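Local coordinates for protein pyridoxal kinase (Lactobacillus plantarum, PDB 3H74) that probably transfers a phosphate from ATP to the 5'-hydroxyl of pyridoxal, giving pyridoxal 5'-phosphate, as a kinase of the ribokinase clan, at residues Leu147-Pro152 and Gln167-Thr172; Ser4-Ala9 and Pro25-Met30; Arg204-His209 and Glu248-Asn253. One frame throughout, in Å; residues are numbered along the deposited sequence.

Contact 1 (Leu147-Pro152 and Gln167-Thr172); sequences LLTGAP and QAQLKT
Q169 brings most of the buried surface here, and its side-chain amide meets the end of the helix that holds L148 and T149. Its NE2 donates to L148 O at 2.7 Å. The bond is almost straight, with an N-H...O angle of 177°. The oxygen lies in the plane of the Q169 amide, but NE2 stands above the carbonyl plane of L148, 48° out of it. With CG beside its own backbone N (chi1 -74°), the chain then runs out extended and carries the amide across to the helix. R129 NE is a second donor to L148 O, so two side chains grip this carbonyl. Four residues further on is P152, which has no N-H to offer it. T149 takes a smaller share. Its CA lies 3.7 Å from Q169 NE2, and one water joins the two residues. The water donates to T149 O at 3.2 Å and accepts a weak bond from Q169 NE2. The L148 side chain is buried against L166, M128, P108 and L110. Q169 is the third residue of a type I beta turn from Q167 to L170, closed by L170 N to Q167 O at 3.0 Å. G150, the first residue past helix 142-149, has positive phi. Thus a side-chain amide from the loop after helix 159-167 bonds a carbonyl in the last turn of helix 142-149, tying consecutive helices of the ribokinase-type alpha/beta fold.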
loop_
_atom_site.group_PDB
_atom_site.type_symbol
_atom_site.label_atom_id
_atom_site.label_comp_id
_atom_site.label_asym_id
_atom_site.label_seq_id
_atom_site.Cartn_x
_atom_site.Cartn_y
_atom_site.Cartn_z
ATOM N N LEU A 147 -6.580 14.698 -1.137
ATOM C CA LEU A 147 -5.316 15.392 -0.896
ATOM C C LEU A 147 -4.474 15.468 -2.169
ATOM O O LEU A 147 -3.910 16.516 -2.491
ATOM C CB LEU A 147 -4.524 14.730 0.228
ATOM C CG LEU A 147 -5.058 14.986 1.633
ATOM C CD1 LEU A 147 -4.468 13.936 2.561
ATOM C CD2 LEU A 147 -4.751 16.398 2.136
ATOM N N LEU A 148 -4.404 14.368 -2.910
ATOM C CA LEU A 148 -3.563 14.315 -4.105
ATOM C C LEU A 148 -4.079 15.202 -5.236
ATOM O O LEU A 148 -3.282 15.806 -5.958
ATOM C CB LEU A 148 -3.382 12.879 -4.598
ATOM C CG LEU A 148 -2.542 11.978 -3.693
ATOM C CD1 LEU A 148 -2.679 10.534 -4.150
ATOM C CD2 LEU A 148 -1.087 12.400 -3.681
ATOM N N THR A 149 -5.395 15.293 -5.385
ATOM C CA THR A 149 -5.977 16.164 -6.419
ATOM C C THR A 149 -6.155 17.619 -5.970
ATOM O O THR A 149 -6.356 18.502 -6.812
ATOM C CB THR A 149 -7.339 15.658 -6.913
ATOM O OG1 THR A 149 -8.264 15.662 -5.825
ATOM C CG2 THR A 149 -7.233 14.261 -7.513
ATOM N N GLY A 150 -6.100 17.873 -4.664
ATOM C CA GLY A 150 -6.342 19.217 -4.118
ATOM C C GLY A 150 -7.790 19.520 -3.754
ATOM O O GLY A 150 -8.096 20.592 -3.206
ATOM N N ALA A 151 -8.694 18.594 -4.050
ATOM C CA ALA A 151 -10.106 18.787 -3.739
ATOM C C ALA A 151 -10.334 18.735 -2.226
ATOM O O ALA A 151 -9.691 17.942 -1.533
ATOM C CB ALA A 151 -10.947 17.742 -4.449
ATOM N N PRO A 152 -11.231 19.590 -1.697
ATOM C CA PRO A 152 -11.582 19.438 -0.287
ATOM C C PRO A 152 -12.115 18.035 -0.019
ATOM O O PRO A 152 -12.732 17.417 -0.894
ATOM C CB PRO A 152 -12.683 20.484 -0.076
ATOM C CG PRO A 152 -12.454 21.496 -1.150
ATOM C CD PRO A 152 -11.937 20.722 -2.325
ATOM N N GLN A 167 -6.006 10.270 -12.080
ATOM C CA GLN A 167 -5.257 9.460 -13.034
ATOM C C GLN A 167 -4.422 10.286 -14.011
ATOM O O GLN A 167 -3.402 9.813 -14.509
ATOM C CB GLN A 167 -6.178 8.488 -13.760
ATOM C CG GLN A 167 -5.474 7.305 -14.408
ATOM C CD GLN A 167 -6.409 6.165 -14.555
ATOM O OE1 GLN A 167 -6.816 5.560 -13.563
ATOM N NE2 GLN A 167 -6.784 5.863 -15.794
ATOM N N ALA A 168 -4.834 11.522 -14.260
ATOM C CA ALA A 168 -4.077 12.392 -15.159
ATOM C C ALA A 168 -2.736 12.829 -14.552
ATOM O O ALA A 168 -1.850 13.282 -15.276
ATOM C CB ALA A 168 -4.910 13.586 -15.577
ATOM N N GLN A 169 -2.599 12.671 -13.232
ATOM C CA GLN A 169 -1.344 12.895 -12.496
ATOM C C GLN A 169 -0.445 11.676 -12.504
ATOM O O GLN A 169 0.540 11.607 -11.755
ATOM C CB GLN A 169 -1.637 13.126 -11.035
ATOM C CG GLN A 169 -2.226 14.438 -10.663
ATOM C CD GLN A 169 -2.209 14.607 -9.165
ATOM O OE1 GLN A 169 -1.337 14.059 -8.479
ATOM N NE2 GLN A 169 -3.168 15.351 -8.641
ATOM N N LEU A 170 -0.836 10.685 -13.283
ATOM C CA LEU A 170 -0.066 9.475 -13.419
ATOM C C LEU A 170 0.404 9.396 -14.861
ATOM O O LEU A 170 -0.163 10.060 -15.746
ATOM C CB LEU A 170 -0.926 8.264 -13.039
ATOM C CG LEU A 170 -1.579 8.244 -11.641
ATOM C CD1 LEU A 170 -2.432 6.992 -11.453
ATOM C CD2 LEU A 170 -0.554 8.364 -10.496
ATOM N N LYS A 171 1.447 8.610 -15.099
ATOM C CA LYS A 171 1.914 8.344 -16.453
ATOM C C LYS A 171 0.797 7.714 -17.291
ATOM O O LYS A 171 -0.194 7.208 -16.752
ATOM C CB LYS A 171 3.130 7.420 -16.422
ATOM C CG LYS A 171 2.809 6.010 -15.952
ATOM C CD LYS A 171 4.023 5.122 -15.977
ATOM C CE LYS A 171 3.645 3.720 -15.565
ATOM N NZ LYS A 171 4.842 2.849 -15.492
ATOM N N THR A 172 0.965 7.751 -18.609
ATOM C CA THR A 172 -0.008 7.169 -19.523
ATOM C C THR A 172 -0.178 5.674 -19.231
ATOM O O THR A 172 0.805 4.955 -19.066
ATOM C CB THR A 172 0.418 7.378 -20.999
ATOM O OG1 THR A 172 0.855 8.731 -21.187
ATOM C CG2 THR A 172 -0.739 7.069 -21.946
HETATM O O HOH W 1 -4.479 18.036 -9.325
#

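Contact 2 (Ser4-Ala9 and Pro25-Met30); sequences STMLVA and PVLTAM
The strand bearing M6 and V8 runs past the last turns of the helix bearing L27. The closest CA atoms, those of M6 and L27, are 8.4 Å apart. No hydrogen bond links the two backbones, and side chains alone fill the gap. The helix keeps its own bonds to the end: A29 N to P25 O is 2.9 Å and M30 N to V26 O is 3.1 Å. M6 and V8 are alternate residues of the strand and present the same face to the helix. L27 answers both. Its CD1 packs 3.5 Å from CG2 of V8 and 3.8 Å from the selenium of M6, which is a selenomethionine. Its other methyl, CD2, lies 3.9 Å from the same SE, so the selenium meets the forked end of the leucine. With CG anti to the backbone N (chi1 -178°) and SE anti to CA (chi2 -176°), the M6 chain is extended as far as the selenium; only CE turns off, at chi3. It crosses L27 at about a right angle. V8 crosses it more obliquely. All three side chains are buried and the contact is wholly apolar. L27 also touches Y32 and V34 of strand 32-42, and M6 reaches Y32. V26, A29 and M30 pack on I270 of helix 264-274. Helix 19-29 thus links parallel, adjacent strands 4-13 and 32-42 in a beta-alpha-beta unit, packed on the sheet and on helix 264-274.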
loop_
_atom_site.group_PDB
_atom_site.type_symbol
_atom_site.label_atom_id
_atom_site.label_comp_id
_atom_site.label_asym_id
_atom_site.label_seq_id
_atom_site.Cartn_x
_atom_site.Cartn_y
_atom_site.Cartn_z
ATOM N N SER A 4 10.569 -13.873 -9.258
ATOM C CA SER A 4 10.992 -12.514 -9.537
ATOM C C SER A 4 11.374 -11.861 -8.222
ATOM O O SER A 4 11.079 -12.387 -7.140
ATOM C CB SER A 4 9.889 -11.709 -10.228
ATOM O OG SER A 4 8.802 -11.504 -9.359
ATOM N N THR A 5 12.006 -10.703 -8.338
ATOM C CA THR A 5 12.455 -9.936 -7.198
ATOM C C THR A 5 11.577 -8.703 -7.050
ATOM O O THR A 5 11.417 -7.915 -7.992
ATOM C CB THR A 5 13.926 -9.527 -7.388
ATOM O OG1 THR A 5 14.745 -10.702 -7.389
ATOM C CG2 THR A 5 14.391 -8.602 -6.283
HETATM N N MSE A 6 11.013 -8.533 -5.862
HETATM C CA MSE A 6 10.240 -7.333 -5.580
HETATM C C MSE A 6 10.815 -6.561 -4.414
HETATM O O MSE A 6 11.024 -7.109 -3.325
HETATM C CB MSE A 6 8.772 -7.636 -5.308
HETATM C CG MSE A 6 7.949 -6.361 -5.070
HETATM SE SE MSE A 6 6.126 -6.709 -4.602
HETATM C CE MSE A 6 5.481 -7.286 -6.355
ATOM N N LEU A 7 11.050 -5.284 -4.660
ATOM C CA LEU A 7 11.426 -4.355 -3.618
ATOM C C LEU A 7 10.164 -3.939 -2.875
ATOM O O LEU A 7 9.172 -3.545 -3.495
ATOM C CB LEU A 7 12.069 -3.118 -4.248
ATOM C CG LEU A 7 12.335 -1.913 -3.343
ATOM C CD1 LEU A 7 13.302 -2.264 -2.201
ATOM C CD2 LEU A 7 12.856 -0.742 -4.157
ATOM N N VAL A 8 10.202 -4.028 -1.552
ATOM C CA VAL A 8 9.119 -3.501 -0.718
ATOM C C VAL A 8 9.736 -2.505 0.241
ATOM O O VAL A 8 10.544 -2.902 1.095
ATOM C CB VAL A 8 8.369 -4.606 0.072
ATOM C CG1 VAL A 8 7.214 -3.999 0.855
ATOM C CG2 VAL A 8 7.875 -5.681 -0.874
ATOM N N ALA A 9 9.378 -1.230 0.094
ATOM C CA ALA A 9 9.912 -0.184 0.957
ATOM C C ALA A 9 8.771 0.418 1.758
ATOM O O ALA A 9 7.882 1.064 1.191
ATOM C CB ALA A 9 10.623 0.882 0.143
ATOM N N PRO A 25 5.974 -12.022 4.806
ATOM C CA PRO A 25 5.356 -13.344 4.675
ATOM C C PRO A 25 4.451 -13.481 3.445
ATOM O O PRO A 25 4.528 -14.486 2.736
ATOM C CB PRO A 25 4.554 -13.488 5.983
ATOM C CG PRO A 25 5.299 -12.619 6.957
ATOM C CD PRO A 25 5.705 -11.435 6.131
ATOM N N VAL A 26 3.615 -12.484 3.176
ATOM C CA VAL A 26 2.676 -12.567 2.072
ATOM C C VAL A 26 3.394 -12.693 0.724
ATOM O O VAL A 26 3.098 -13.586 -0.074
ATOM C CB VAL A 26 1.711 -11.361 2.099
ATOM C CG1 VAL A 26 0.921 -11.246 0.796
ATOM C CG2 VAL A 26 0.762 -11.472 3.291
ATOM N N LEU A 27 4.354 -11.811 0.470
ATOM C CA LEU A 27 5.020 -11.801 -0.821
ATOM C C LEU A 27 5.994 -12.967 -0.977
ATOM O O LEU A 27 6.157 -13.500 -2.069
ATOM C CB LEU A 27 5.663 -10.440 -1.081
ATOM C CG LEU A 27 4.608 -9.355 -1.366
ATOM C CD1 LEU A 27 5.185 -7.968 -1.129
ATOM C CD2 LEU A 27 4.030 -9.479 -2.773
ATOM N N THR A 28 6.608 -13.392 0.115
ATOM C CA THR A 28 7.413 -14.613 0.086
ATOM C C THR A 28 6.530 -15.803 -0.303
ATOM O O THR A 28 6.900 -16.597 -1.173
ATOM C CB THR A 28 8.104 -14.848 1.436
ATOM O OG1 THR A 28 8.985 -13.755 1.701
ATOM C CG2 THR A 28 8.923 -16.137 1.429
ATOM N N ALA A 29 5.350 -15.914 0.304
ATOM C CA ALA A 29 4.444 -17.014 -0.026
ATOM C C ALA A 29 4.025 -16.964 -1.487
ATOM O O ALA A 29 3.790 -17.999 -2.107
ATOM C CB ALA A 29 3.228 -16.994 0.885
HETATM N N MSE A 30 3.962 -15.773 -2.057
HETATM C CA MSE A 30 3.613 -15.572 -3.467
HETATM C C MSE A 30 4.826 -15.713 -4.388
HETATM O O MSE A 30 4.742 -15.325 -5.515
HETATM C CB MSE A 30 2.939 -14.185 -3.654
HETATM C CG MSE A 30 1.582 -14.043 -2.838
HETATM SE SE MSE A 30 0.563 -12.334 -3.024
HETATM C CE MSE A 30 0.903 -12.858 -4.936
#

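Contact 3 (Arg204-His209 and Glu248-Asn253); sequences RRLPGH and ETIAQN
P207 O is met by two groups: Y210 OH makes a hydrogen bond to it, and CD1 of I250 lies 3.9 Å away. The methyl contact is plain van der Waals packing. The same CD1 is 4.1 Å from CB of L206, so the end of one isoleucine branch touches two successive residues of the loop. I250 sets CG1 beside its backbone N (chi1 -64°), and the branch reaches from the helix to the loop with CD1 in front. The P207 ring stands further off: its CD is 4.6 Å from CD1 of I250. I250 also packs on Y210, the residue that holds the P207 carbonyl. L206 turns its side chain along the same helix, onto N243, V246 and A247. N243 ND2 also bonds R204 O, which ties the end of strand 198-204 to the helix. The loop leaves strand 198-204, the last of a three-stranded antiparallel sheet, and leads to helix 213-226. The start of that helix carries a Gly-Thr-Gly-Asp sequence, which in ribokinase relatives forms the anion hole and supplies the catalytic base. L206 N is bonded to a glycerol, probably from the crystallisation liquor. Around I250 the backbone keeps its own bonds: Q252 N bonds T249 O at 3.2 Å and N253 N bonds I250 O at 3.0 Å, while T249 OG1 pairs with A262 N of the chain that follows.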
loop_
_atom_site.group_PDB
_atom_site.type_symbol
_atom_site.label_atom_id
_atom_site.label_comp_id
_atom_site.label_asym_id
_atom_site.label_seq_id
_atom_site.Cartn_x
_atom_site.Cartn_y
_atom_site.Cartn_z
ATOM N N ARG A 204 -18.530 -7.657 1.442
ATOM C CA ARG A 204 -19.415 -7.217 2.510
ATOM C C ARG A 204 -18.608 -6.751 3.722
ATOM O O ARG A 204 -17.779 -7.493 4.244
ATOM C CB ARG A 204 -20.372 -8.350 2.868
ATOM C CG ARG A 204 -21.516 -7.949 3.790
ATOM C CD ARG A 204 -22.592 -9.044 3.870
ATOM N NE ARG A 204 -23.204 -9.296 2.564
ATOM C CZ ARG A 204 -24.423 -8.897 2.200
ATOM N NH1 ARG A 204 -25.213 -8.257 3.055
ATOM N NH2 ARG A 204 -24.865 -9.172 0.984
ATOM N N ARG A 205 -18.858 -5.521 4.154
ATOM C CA ARG A 205 -18.094 -4.891 5.214
ATOM C C ARG A 205 -18.345 -5.596 6.547
ATOM O O ARG A 205 -19.495 -5.882 6.916
ATOM C CB ARG A 205 -18.480 -3.413 5.271
ATOM C CG ARG A 205 -17.623 -2.522 6.137
ATOM C CD ARG A 205 -18.004 -1.056 5.879
ATOM N NE ARG A 205 -19.420 -0.769 6.163
ATOM C CZ ARG A 205 -20.390 -0.624 5.253
ATOM N NH1 ARG A 205 -20.143 -0.725 3.948
ATOM N NH2 ARG A 205 -21.630 -0.365 5.652
ATOM N N LEU A 206 -17.258 -5.868 7.262
ATOM C CA LEU A 206 -17.305 -6.538 8.557
ATOM C C LEU A 206 -17.157 -5.504 9.669
ATOM O O LEU A 206 -16.521 -4.474 9.460
ATOM C CB LEU A 206 -16.204 -7.605 8.649
ATOM C CG LEU A 206 -16.182 -8.621 7.492
ATOM C CD1 LEU A 206 -15.011 -9.589 7.624
ATOM C CD2 LEU A 206 -17.508 -9.387 7.389
ATOM N N PRO A 207 -17.749 -5.762 10.846
ATOM C CA PRO A 207 -17.698 -4.777 11.933
ATOM C C PRO A 207 -16.304 -4.627 12.518
ATOM O O PRO A 207 -15.542 -5.590 12.567
ATOM C CB PRO A 207 -18.639 -5.370 12.985
ATOM C CG PRO A 207 -18.607 -6.843 12.720
ATOM C CD PRO A 207 -18.506 -6.969 11.232
ATOM N N GLY A 208 -15.992 -3.416 12.970
ATOM C CA GLY A 208 -14.740 -3.142 13.655
ATOM C C GLY A 208 -13.721 -2.490 12.750
ATOM O O GLY A 208 -13.956 -2.293 11.561
ATOM N N HIS A 209 -12.577 -2.155 13.334
ATOM C CA HIS A 209 -11.447 -1.651 12.565
ATOM C C HIS A 209 -10.190 -2.399 12.982
ATOM O O HIS A 209 -10.006 -2.723 14.161
ATOM C CB HIS A 209 -11.301 -0.135 12.716
ATOM C CG HIS A 209 -11.080 0.301 14.131
ATOM N ND1 HIS A 209 -12.092 0.322 15.067
ATOM C CD2 HIS A 209 -9.958 0.694 14.776
ATOM C CE1 HIS A 209 -11.604 0.729 16.227
ATOM N NE2 HIS A 209 -10.311 0.961 16.078
ATOM N N GLU A 248 -10.863 -13.820 9.758
ATOM C CA GLU A 248 -10.039 -14.668 10.608
ATOM C C GLU A 248 -9.604 -13.945 11.878
ATOM O O GLU A 248 -9.550 -14.524 12.967
ATOM C CB GLU A 248 -8.814 -15.222 9.864
ATOM C CG GLU A 248 -8.054 -16.218 10.736
ATOM C CD GLU A 248 -6.765 -16.733 10.139
ATOM O OE1 GLU A 248 -6.331 -16.255 9.073
ATOM O OE2 GLU A 248 -6.191 -17.649 10.766
ATOM N N THR A 249 -9.305 -12.660 11.724
ATOM C CA THR A 249 -8.893 -11.829 12.854
ATOM C C THR A 249 -10.007 -11.795 13.902
ATOM O O THR A 249 -9.758 -11.994 15.090
ATOM C CB THR A 249 -8.556 -10.399 12.387
ATOM O OG1 THR A 249 -7.591 -10.459 11.327
ATOM C CG2 THR A 249 -8.008 -9.548 13.530
ATOM N N ILE A 250 -11.233 -11.562 13.440
ATOM C CA ILE A 250 -12.401 -11.567 14.330
ATOM C C ILE A 250 -12.547 -12.937 15.012
ATOM O O ILE A 250 -12.755 -13.032 16.228
ATOM C CB ILE A 250 -13.673 -11.199 13.549
ATOM C CG1 ILE A 250 -13.564 -9.764 13.033
ATOM C CG2 ILE A 250 -14.928 -11.360 14.422
ATOM C CD1 ILE A 250 -14.639 -9.358 12.043
ATOM N N ALA A 251 -12.379 -14.001 14.234
ATOM C CA ALA A 251 -12.563 -15.366 14.734
ATOM C C ALA A 251 -11.562 -15.742 15.817
ATOM O O ALA A 251 -11.823 -16.634 16.618
ATOM C CB ALA A 251 -12.476 -16.351 13.591
ATOM N N GLN A 252 -10.411 -15.071 15.843
ATOM C CA GLN A 252 -9.384 -15.345 16.833
ATOM C C GLN A 252 -9.722 -14.813 18.223
ATOM O O GLN A 252 -9.011 -15.119 19.184
ATOM C CB GLN A 252 -8.028 -14.812 16.362
ATOM C CG GLN A 252 -7.438 -15.670 15.267
ATOM C CD GLN A 252 -6.135 -15.143 14.719
ATOM O OE1 GLN A 252 -5.612 -14.139 15.188
ATOM N NE2 GLN A 252 -5.608 -15.826 13.705
ATOM N N ASN A 253 -10.797 -14.033 18.335
ATOM C CA ASN A 253 -11.271 -13.537 19.638
ATOM C C ASN A 253 -10.108 -12.963 20.443
ATOM O O ASN A 253 -9.843 -13.361 21.583
ATOM C CB ASN A 253 -11.991 -14.649 20.426
ATOM C CG ASN A 253 -13.200 -15.208 19.689
ATOM O OD1 ASN A 253 -13.837 -14.520 18.888
ATOM N ND2 ASN A 253 -13.525 -16.466 19.964
#

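How the contacts relate
From the N terminus, contact 2 comes first. It closes 15 residues: the rest of strand 4-13, the turn after it and the start of helix 19-29. Contact 1 follows, closing the connection from helix 142-149 through helix 159-167 to the loop before strand 175-176, the far edge of the main sheet. Contact 3, the last, closes the longest loop, which holds helix 213-226 and most of helix 231-251. The three are in series; none nests or crosses. Contacts 1 and 2 lie on opposite sides of the chain's centre, with centres about 28 Å apart. Contact 3 ties the end of the three-stranded sheet to helix 231-251, and its centre is about 25 Å from that of contact 2.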